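Local coordinates for protein similar to N-acetyltransferase (Staphylococcus aureus subsp. aureus, PDB 4MBU) that probably transfers an acetyl group from acetyl-CoA to an amine, as a member of the Gcn5-related N-acetyltransferase (GNAT) family, at residues 56-70 with 96-110. Numbering follows the deposited sequence.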
ATOM      1  N   PHE A  56      19.234   9.922  18.668  1.00  9.30           N
ATOM      2  CA  PHE A  56      19.573   8.757  19.468  1.00 12.34           C
ATOM      3  C   PHE A  56      20.500   7.868  18.664  1.00 12.60           C
ATOM      4  O   PHE A  56      20.402   7.808  17.444  1.00  8.83           O
ATOM      5  CB  PHE A  56      18.310   7.985  19.859  1.00 12.92           C
ATOM      6  CG  PHE A  56      17.339   8.798  20.665  1.00 17.57           C
ATOM      7  CD1 PHE A  56      17.635   9.150  21.980  1.00 12.25           C
ATOM      8  CD2 PHE A  56      16.133   9.209  20.113  1.00 14.20           C
ATOM      9  CE1 PHE A  56      16.742   9.897  22.728  1.00 15.50           C
ATOM     10  CE2 PHE A  56      15.237   9.963  20.851  1.00 18.75           C
ATOM     11  CZ  PHE A  56      15.540  10.304  22.163  1.00 17.66           C
ATOM     12  N   VAL A  57      21.414   7.203  19.355  1.00 10.63           N
ATOM     13  CA  VAL A  57      22.245   6.177  18.753  1.00 14.98           C
ATOM     14  C   VAL A  57      22.052   4.866  19.504  1.00 18.78           C
ATOM     15  O   VAL A  57      21.795   4.843  20.722  1.00 21.18           O
ATOM     16  CB  VAL A  57      23.753   6.550  18.734  1.00 15.51           C
ATOM     17  CG1 VAL A  57      23.994   7.772  17.863  1.00 12.75           C
ATOM     18  CG2 VAL A  57      24.272   6.784  20.148  1.00 15.37           C
ATOM     19  N   PHE A  58      22.145   3.783  18.744  1.00 10.61           N
ATOM     20  CA  PHE A  58      22.293   2.451  19.282  1.00 10.10           C
ATOM     21  C   PHE A  58      23.766   2.143  19.195  1.00 15.68           C
ATOM     22  O   PHE A  58      24.368   2.136  18.076  1.00 17.39           O
ATOM     23  CB  PHE A  58      21.527   1.427  18.455  1.00 11.56           C
ATOM     24  CG  PHE A  58      21.668   0.030  18.962  1.00 14.46           C
ATOM     25  CD1 PHE A  58      20.704  -0.515  19.792  1.00 13.23           C
ATOM     26  CD2 PHE A  58      22.766  -0.743  18.612  1.00 16.00           C
ATOM     27  CE1 PHE A  58      20.832  -1.803  20.266  1.00 19.02           C
ATOM     28  CE2 PHE A  58      22.904  -2.034  19.084  1.00 17.02           C
ATOM     29  CZ  PHE A  58      21.932  -2.566  19.912  1.00 21.61           C
ATOM     30  N   GLU A  59      24.318   1.878  20.379  1.00 17.49           N
ATOM     31  CA  GLU A  59      25.730   1.594  20.580  1.00 23.43           C
ATOM     32  C   GLU A  59      25.896   0.205  21.194  1.00 23.07           C
ATOM     33  O   GLU A  59      25.191  -0.155  22.143  1.00 26.07           O
ATOM     34  CB  GLU A  59      26.343   2.661  21.494  1.00 24.01           C
ATOM     35  CG  GLU A  59      27.798   2.429  21.874  1.00 31.63           C
ATOM     36  CD  GLU A  59      28.337   3.495  22.824  1.00 38.74           C
ATOM     37  OE1 GLU A  59      27.992   3.459  24.022  1.00 39.83           O
ATOM     38  OE2 GLU A  59      29.102   4.374  22.374  1.00 44.67           O
ATOM     39  N   GLU A  60      26.817  -0.577  20.636  1.00 22.11           N
ATOM     40  CA  GLU A  60      27.110  -1.914  21.159  1.00 25.89           C
ATOM     41  C   GLU A  60      28.602  -2.229  21.073  1.00 23.76           C
ATOM     42  O   GLU A  60      29.215  -2.042  20.021  1.00 23.81           O
ATOM     43  CB  GLU A  60      26.315  -2.978  20.404  1.00 27.89           C
ATOM     44  CG  GLU A  60      26.536  -4.393  20.903  1.00 32.92           C
ATOM     45  CD  GLU A  60      25.727  -5.413  20.117  1.00 36.55           C
ATOM     46  OE1 GLU A  60      24.658  -5.833  20.608  1.00 35.29           O
ATOM     47  OE2 GLU A  60      26.163  -5.793  19.008  1.00 41.10           O
ATOM     48  N   ASN A  61      29.173  -2.703  22.180  1.00 20.43           N
ATOM     49  CA  ASN A  61      30.605  -3.005  22.251  1.00 22.21           C
ATOM     50  C   ASN A  61      31.465  -1.838  21.791  1.00 16.54           C
ATOM     51  O   ASN A  61      32.442  -2.025  21.057  1.00 16.92           O
ATOM     52  CB  ASN A  61      30.941  -4.269  21.450  1.00 26.76           C
ATOM     53  CG  ASN A  61      30.282  -5.511  22.025  1.00 33.49           C
ATOM     54  OD1 ASN A  61      30.125  -5.637  23.242  1.00 35.97           O
ATOM     55  ND2 ASN A  61      29.879  -6.429  21.149  1.00 34.18           N
ATOM     56  N   GLY A  62      31.068  -0.635  22.201  1.00 12.09           N
ATOM     57  CA  GLY A  62      31.842   0.560  21.935  1.00 15.74           C
ATOM     58  C   GLY A  62      31.617   1.120  20.543  1.00 22.90           C
ATOM     59  O   GLY A  62      32.241   2.112  20.165  1.00 26.53           O
ATOM     60  N   SER A  63      30.726   0.490  19.781  1.00 21.00           N
ATOM     61  CA  SER A  63      30.480   0.900  18.401  1.00 21.78           C
ATOM     62  C   SER A  63      29.051   1.380  18.153  1.00 17.58           C
ATOM     63  O   SER A  63      28.083   0.701  18.503  1.00 20.87           O
ATOM     64  CB  SER A  63      30.830  -0.236  17.435  1.00 28.46           C
ATOM     65  OG  SER A  63      32.236  -0.394  17.328  1.00 29.28           O
ATOM     66  N   VAL A  64      28.934   2.554  17.538  1.00 18.27           N
ATOM     67  CA  VAL A  64      27.648   3.082  17.097  1.00 17.70           C
ATOM     68  C   VAL A  64      27.154   2.314  15.861  1.00 17.77           C
ATOM     69  O   VAL A  64      27.711   2.451  14.765  1.00 20.39           O
ATOM     70  CB  VAL A  64      27.743   4.591  16.778  1.00 20.36           C
ATOM     71  CG1 VAL A  64      26.469   5.093  16.081  1.00 18.47           C
ATOM     72  CG2 VAL A  64      28.018   5.396  18.050  1.00 22.75           C
ATOM     73  N   LEU A  65      26.104   1.516  16.041  1.00 13.21           N
ATOM     74  CA  LEU A  65      25.590   0.677  14.959  1.00 14.34           C
ATOM     75  C   LEU A  65      24.317   1.247  14.361  1.00 18.37           C
ATOM     76  O   LEU A  65      23.817   0.739  13.350  1.00 12.15           O
ATOM     77  CB  LEU A  65      25.332  -0.753  15.448  1.00 14.78           C
ATOM     78  CG  LEU A  65      26.542  -1.466  16.070  1.00 20.41           C
ATOM     79  CD1 LEU A  65      26.200  -2.905  16.446  1.00 24.02           C
ATOM     80  CD2 LEU A  65      27.753  -1.430  15.139  1.00 17.61           C
ATOM     81  N   GLY A  66      23.760   2.278  14.990  1.00 16.16           N
ATOM     82  CA  GLY A  66      22.607   2.903  14.357  1.00 17.41           C
ATOM     83  C   GLY A  66      22.293   4.259  14.937  1.00 16.30           C
ATOM     84  O   GLY A  66      22.741   4.566  16.043  1.00 15.17           O
ATOM     85  N   PHE A  67      21.538   5.073  14.202  1.00 12.93           N
ATOM     86  CA  PHE A  67      21.081   6.355  14.747  1.00 11.32           C
ATOM     87  C   PHE A  67      19.700   6.723  14.232  1.00 14.00           C
ATOM     88  O   PHE A  67      19.221   6.132  13.269  1.00 12.32           O
ATOM     89  CB  PHE A  67      22.103   7.477  14.519  1.00 13.55           C
ATOM     90  CG  PHE A  67      22.072   8.074  13.144  1.00 13.63           C
ATOM     91  CD1 PHE A  67      22.774   7.484  12.098  1.00 13.45           C
ATOM     92  CD2 PHE A  67      21.376   9.260  12.906  1.00 13.79           C
ATOM     93  CE1 PHE A  67      22.757   8.057  10.817  1.00 15.78           C
ATOM     94  CE2 PHE A  67      21.360   9.837  11.637  1.00 16.37           C
ATOM     95  CZ  PHE A  67      22.047   9.234  10.590  1.00 13.12           C
ATOM     96  N   ALA A  68      19.055   7.677  14.902  1.00 13.01           N
ATOM     97  CA  ALA A  68      17.668   8.036  14.603  1.00 11.35           C
ATOM     98  C   ALA A  68      17.336   9.419  15.116  1.00 16.70           C
ATOM     99  O   ALA A  68      17.833   9.848  16.158  1.00 13.95           O
ATOM    100  CB  ALA A  68      16.714   7.027  15.204  1.00 11.12           C
ATOM    101  N   THR A  69      16.473  10.119  14.390  1.00 14.09           N
ATOM    102  CA  THR A  69      16.110  11.456  14.805  1.00 14.53           C
ATOM    103  C   THR A  69      14.711  11.827  14.323  1.00 15.83           C
ATOM    104  O   THR A  69      14.133  11.137  13.479  1.00 14.14           O
ATOM    105  CB  THR A  69      17.156  12.493  14.299  1.00 17.63           C
ATOM    106  OG1 THR A  69      16.852  13.787  14.836  1.00 18.61           O
ATOM    107  CG2 THR A  69      17.153  12.573  12.775  1.00 16.21           C
ATOM    108  N   PHE A  70      14.144  12.892  14.885  1.00  7.02           N
ATOM    109  CA  PHE A  70      12.963  13.480  14.254  1.00 12.87           C
ATOM    110  C   PHE A  70      13.048  14.998  14.163  1.00 16.22           C
ATOM    111  O   PHE A  70      13.892  15.620  14.815  1.00 14.78           O
ATOM    112  CB  PHE A  70      11.633  12.972  14.850  1.00 11.59           C
ATOM    113  CG  PHE A  70      11.354  13.404  16.284  1.00 12.56           C
ATOM    114  CD1 PHE A  70      11.161  12.453  17.275  1.00 11.70           C
ATOM    115  CD2 PHE A  70      11.221  14.749  16.625  1.00  9.46           C
ATOM    116  CE1 PHE A  70      10.865  12.835  18.580  1.00 12.46           C
ATOM    117  CE2 PHE A  70      10.945  15.134  17.937  1.00  9.59           C
ATOM    118  CZ  PHE A  70      10.763  14.178  18.910  1.00 10.03           C
ATOM    119  N   LYS A  96      19.275  -7.330  13.862  1.00 27.50           N
ATOM    120  CA  LYS A  96      19.483  -7.354  15.307  1.00 27.10           C
ATOM    121  C   LYS A  96      18.375  -6.636  16.092  1.00 25.47           C
ATOM    122  O   LYS A  96      18.443  -6.542  17.320  1.00 26.25           O
ATOM    123  CB  LYS A  96      20.846  -6.747  15.649  1.00 30.97           C
ATOM    124  CG  LYS A  96      22.005  -7.392  14.912  1.00 37.74           C
ATOM    125  CD  LYS A  96      23.344  -6.896  15.436  1.00 40.84           C
ATOM    126  CE  LYS A  96      23.492  -7.235  16.906  1.00 45.77           C
ATOM    127  NZ  LYS A  96      24.883  -7.051  17.383  1.00 48.82           N
ATOM    128  N   GLY A  97      17.364  -6.133  15.387  1.00 20.36           N
ATOM    129  CA  GLY A  97      16.283  -5.399  16.034  1.00 13.85           C
ATOM    130  C   GLY A  97      16.674  -3.989  16.460  1.00 11.52           C
ATOM    131  O   GLY A  97      16.039  -3.388  17.337  1.00 10.26           O
ATOM    132  N   ILE A  98      17.705  -3.447  15.818  1.00 13.30           N
ATOM    133  CA  ILE A  98      18.195  -2.107  16.152  1.00 12.69           C
ATOM    134  C   ILE A  98      17.228  -1.010  15.676  1.00 12.38           C
ATOM    135  O   ILE A  98      16.949  -0.050  16.407  1.00 11.06           O
ATOM    136  CB  ILE A  98      19.600  -1.885  15.569  1.00 12.24           C
ATOM    137  CG1 ILE A  98      20.605  -2.794  16.282  1.00 10.90           C
ATOM    138  CG2 ILE A  98      20.041  -0.433  15.726  1.00 13.48           C
ATOM    139  CD1 ILE A  98      21.917  -2.897  15.548  1.00  7.67           C
ATOM    140  N   ALA A  99      16.716  -1.160  14.457  1.00  8.10           N
ATOM    141  CA  ALA A  99      15.721  -0.225  13.930  1.00 12.77           C
ATOM    142  C   ALA A  99      14.504  -0.175  14.839  1.00 13.94           C
ATOM    143  O   ALA A  99      14.029   0.900  15.187  1.00 15.96           O
ATOM    144  CB  ALA A  99      15.314  -0.617  12.508  1.00 11.85           C
ATOM    145  N   SER A 100      14.012  -1.344  15.238  1.00 15.13           N
ATOM    146  CA  SER A 100      12.864  -1.439  16.137  1.00 13.17           C
ATOM    147  C   SER A 100      13.076  -0.715  17.476  1.00 13.69           C
ATOM    148  O   SER A 100      12.197   0.023  17.948  1.00 15.25           O
ATOM    149  CB  SER A 100      12.527  -2.916  16.369  1.00 14.66           C
ATOM    150  OG  SER A 100      11.471  -3.064  17.292  1.00 15.72           O
ATOM    151  N   GLN A 101      14.241  -0.913  18.088  1.00 18.43           N
ATOM    152  CA  GLN A 101      14.550  -0.249  19.357  1.00 22.79           C
ATOM    153  C   GLN A 101      14.655   1.272  19.204  1.00 19.41           C
ATOM    154  O   GLN A 101      14.203   2.045  20.079  1.00 18.42           O
ATOM    155  CB  GLN A 101      15.836  -0.824  19.970  1.00 22.43           C
ATOM    156  CG  GLN A 101      15.696  -2.271  20.468  1.00 23.01           C
ATOM    157  CD  GLN A 101      16.948  -2.771  21.182  1.00 28.08           C
ATOM    158  OE1 GLN A 101      17.469  -2.122  22.092  1.00 30.65           O
ATOM    159  NE2 GLN A 101      17.443  -3.920  20.755  1.00 30.82           N
ATOM    160  N   LEU A 102      15.249   1.698  18.090  1.00 14.29           N
ATOM    161  CA  LEU A 102      15.336   3.124  17.802  1.00 13.77           C
ATOM    162  C   LEU A 102      13.944   3.733  17.608  1.00 13.84           C
ATOM    163  O   LEU A 102      13.636   4.766  18.188  1.00 15.22           O
ATOM    164  CB  LEU A 102      16.246   3.388  16.597  1.00 11.62           C
ATOM    165  CG  LEU A 102      17.731   3.235  16.942  1.00 11.11           C
ATOM    166  CD1 LEU A 102      18.572   3.170  15.706  1.00  9.39           C
ATOM    167  CD2 LEU A 102      18.178   4.396  17.803  1.00  9.38           C
ATOM    168  N   LEU A 103      13.096   3.079  16.819  1.00 14.25           N
ATOM    169  CA  LEU A 103      11.748   3.585  16.573  1.00 13.55           C
ATOM    170  C   LEU A 103      10.971   3.675  17.875  1.00  9.86           C
ATOM    171  O   LEU A 103      10.274   4.656  18.131  1.00 11.16           O
ATOM    172  CB  LEU A 103      10.999   2.689  15.579  1.00 11.45           C
ATOM    173  CG  LEU A 103       9.555   3.105  15.321  1.00 11.16           C
ATOM    174  CD1 LEU A 103       9.461   4.587  14.949  1.00  5.99           C
ATOM    175  CD2 LEU A 103       8.954   2.242  14.213  1.00 14.57           C
ATOM    176  N   GLN A 104      11.090   2.641  18.693  1.00 10.06           N
ATOM    177  CA  GLN A 104      10.437   2.634  20.003  1.00 15.14           C
ATOM    178  C   GLN A 104      10.851   3.868  20.807  1.00 14.94           C
ATOM    179  O   GLN A 104      10.002   4.588  21.368  1.00 14.91           O
ATOM    180  CB  GLN A 104      10.814   1.346  20.738  1.00 21.66           C
ATOM    181  CG  GLN A 104      10.219   1.195  22.117  1.00 33.47           C
ATOM    182  CD  GLN A 104      10.654  -0.100  22.779  1.00 41.70           C
ATOM    183  OE1 GLN A 104      11.765  -0.590  22.545  1.00 43.93           O
ATOM    184  NE2 GLN A 104       9.781  -0.666  23.605  1.00 43.34           N
ATOM    185  N   ARG A 105      12.156   4.135  20.835  1.00 14.40           N
ATOM    186  CA  ARG A 105      12.657   5.288  21.584  1.00 10.34           C
ATOM    187  C   ARG A 105      12.163   6.623  21.005  1.00 12.79           C
ATOM    188  O   ARG A 105      11.766   7.532  21.749  1.00 17.07           O
ATOM    189  CB  ARG A 105      14.189   5.235  21.658  1.00 10.25           C
ATOM    190  CG  ARG A 105      14.824   6.349  22.475  1.00 18.46           C
ATOM    191  CD  ARG A 105      14.459   6.251  23.958  1.00 23.95           C
ATOM    192  NE  ARG A 105      15.038   7.355  24.723  1.00 27.84           N
ATOM    193  CZ  ARG A 105      14.457   8.544  24.877  1.00 32.56           C
ATOM    194  NH1 ARG A 105      13.273   8.791  24.322  1.00 30.57           N
ATOM    195  NH2 ARG A 105      15.063   9.495  25.586  1.00 35.92           N
ATOM    196  N   LEU A 106      12.156   6.722  19.678  1.00 10.93           N
ATOM    197  CA  LEU A 106      11.605   7.897  18.991  1.00 14.86           C
ATOM    198  C   LEU A 106      10.162   8.138  19.392  1.00 13.09           C
ATOM    199  O   LEU A 106       9.782   9.267  19.698  1.00 16.17           O
ATOM    200  CB  LEU A 106      11.668   7.736  17.467  1.00 12.00           C
ATOM    201  CG  LEU A 106      13.038   7.842  16.800  1.00 12.41           C
ATOM    202  CD1 LEU A 106      12.928   7.501  15.295  1.00 12.90           C
ATOM    203  CD2 LEU A 106      13.630   9.235  17.006  1.00  7.94           C
ATOM    204  N   ILE A 107       9.357   7.077  19.380  1.00 10.51           N
ATOM    205  CA  ILE A 107       7.945   7.199  19.737  1.00 10.75           C
ATOM    206  C   ILE A 107       7.784   7.671  21.183  1.00 13.65           C
ATOM    207  O   ILE A 107       6.999   8.583  21.445  1.00 13.84           O
ATOM    208  CB  ILE A 107       7.156   5.883  19.511  1.00  8.19           C
ATOM    209  CG1 ILE A 107       7.109   5.535  18.025  1.00 10.30           C
ATOM    210  CG2 ILE A 107       5.724   6.021  20.015  1.00  6.02           C
ATOM    211  CD1 ILE A 107       6.392   4.233  17.746  1.00  8.54           C
ATOM    212  N   VAL A 108       8.521   7.071  22.120  1.00 17.08           N
ATOM    213  CA  VAL A 108       8.400   7.539  23.509  1.00 20.02           C
ATOM    214  C   VAL A 108       8.776   9.026  23.638  1.00 22.57           C
ATOM    215  O   VAL A 108       8.108   9.792  24.353  1.00 22.17           O
ATOM    216  CB  VAL A 108       9.155   6.650  24.567  1.00 24.75           C
ATOM    217  CG1 VAL A 108       8.903   5.153  24.331  1.00 16.37           C
ATOM    218  CG2 VAL A 108      10.645   6.947  24.600  1.00 26.00           C
ATOM    219  N   GLU A 109       9.819   9.445  22.926  1.00 19.39           N
ATOM    220  CA  GLU A 109      10.211  10.853  22.982  1.00 15.18           C
ATOM    221  C   GLU A 109       9.140  11.761  22.367  1.00 18.13           C
ATOM    222  O   GLU A 109       8.839  12.835  22.900  1.00 13.43           O
ATOM    223  CB  GLU A 109      11.549  11.062  22.272  1.00 18.84           C
ATOM    224  CG  GLU A 109      12.188  12.412  22.533  1.00 24.69           C
ATOM    225  CD  GLU A 109      12.789  12.522  23.931  1.00 28.85           C
ATOM    226  OE1 GLU A 109      12.722  11.537  24.705  1.00 26.29           O
ATOM    227  OE2 GLU A 109      13.336  13.600  24.256  1.00 35.88           O
ATOM    228  N   ALA A 110       8.563  11.320  21.251  1.00 16.57           N
ATOM    229  CA  ALA A 110       7.522  12.074  20.549  1.00 15.64           C
ATOM    230  C   ALA A 110       6.298  12.276  21.428  1.00 17.89           C
ATOM    231  O   ALA A 110       5.714  13.370  21.462  1.00 17.27           O
ATOM    232  CB  ALA A 110       7.128  11.358  19.267  1.00 13.97           C
TER
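Phe-56 and Phe-58 on strand 56-60 each lie under a side chain of helix 98-110, in the GNAT fold, where this helix packs along a beta hairpin of the central sheet. Arg-105 CG sits 3.7 Å from the centroid of the Phe-56 ring, a CH-pi contact. With CG anti to the backbone N (chi1 -177°) and a bend at chi2, the arginine turns one guanidinium face to the CE1-CZ rim of the ring, Arg-105 CZ 3.4 Å from Phe-56 CZ, the two planes 42° apart. Ile-98 CG1 makes the matching CH-pi contact over the Phe-58 face, 3.7 Å from its centroid, while Gln-101 OE1 meets the ring edge. Leu-102, between these two pairs, and Leu-106, one turn further on, pack on the hairpin: Leu-102 CB lies 3.9 Å from Ala-68 CB, and Leu-106 CD1 reaches the same methyl. At the far end Phe-70 turns its edge to Leu-106 O. Under Ile-98, Leu-65 and Gly-66 form a classic beta bulge opposite Phe-58, whose O accepts both their N-H groups. Glu-109 holds the guanidinium in place: NH1 (2.8 Å) and NH2 of Arg-105 both bind Glu-109 OE1, from the same face of the carboxylate.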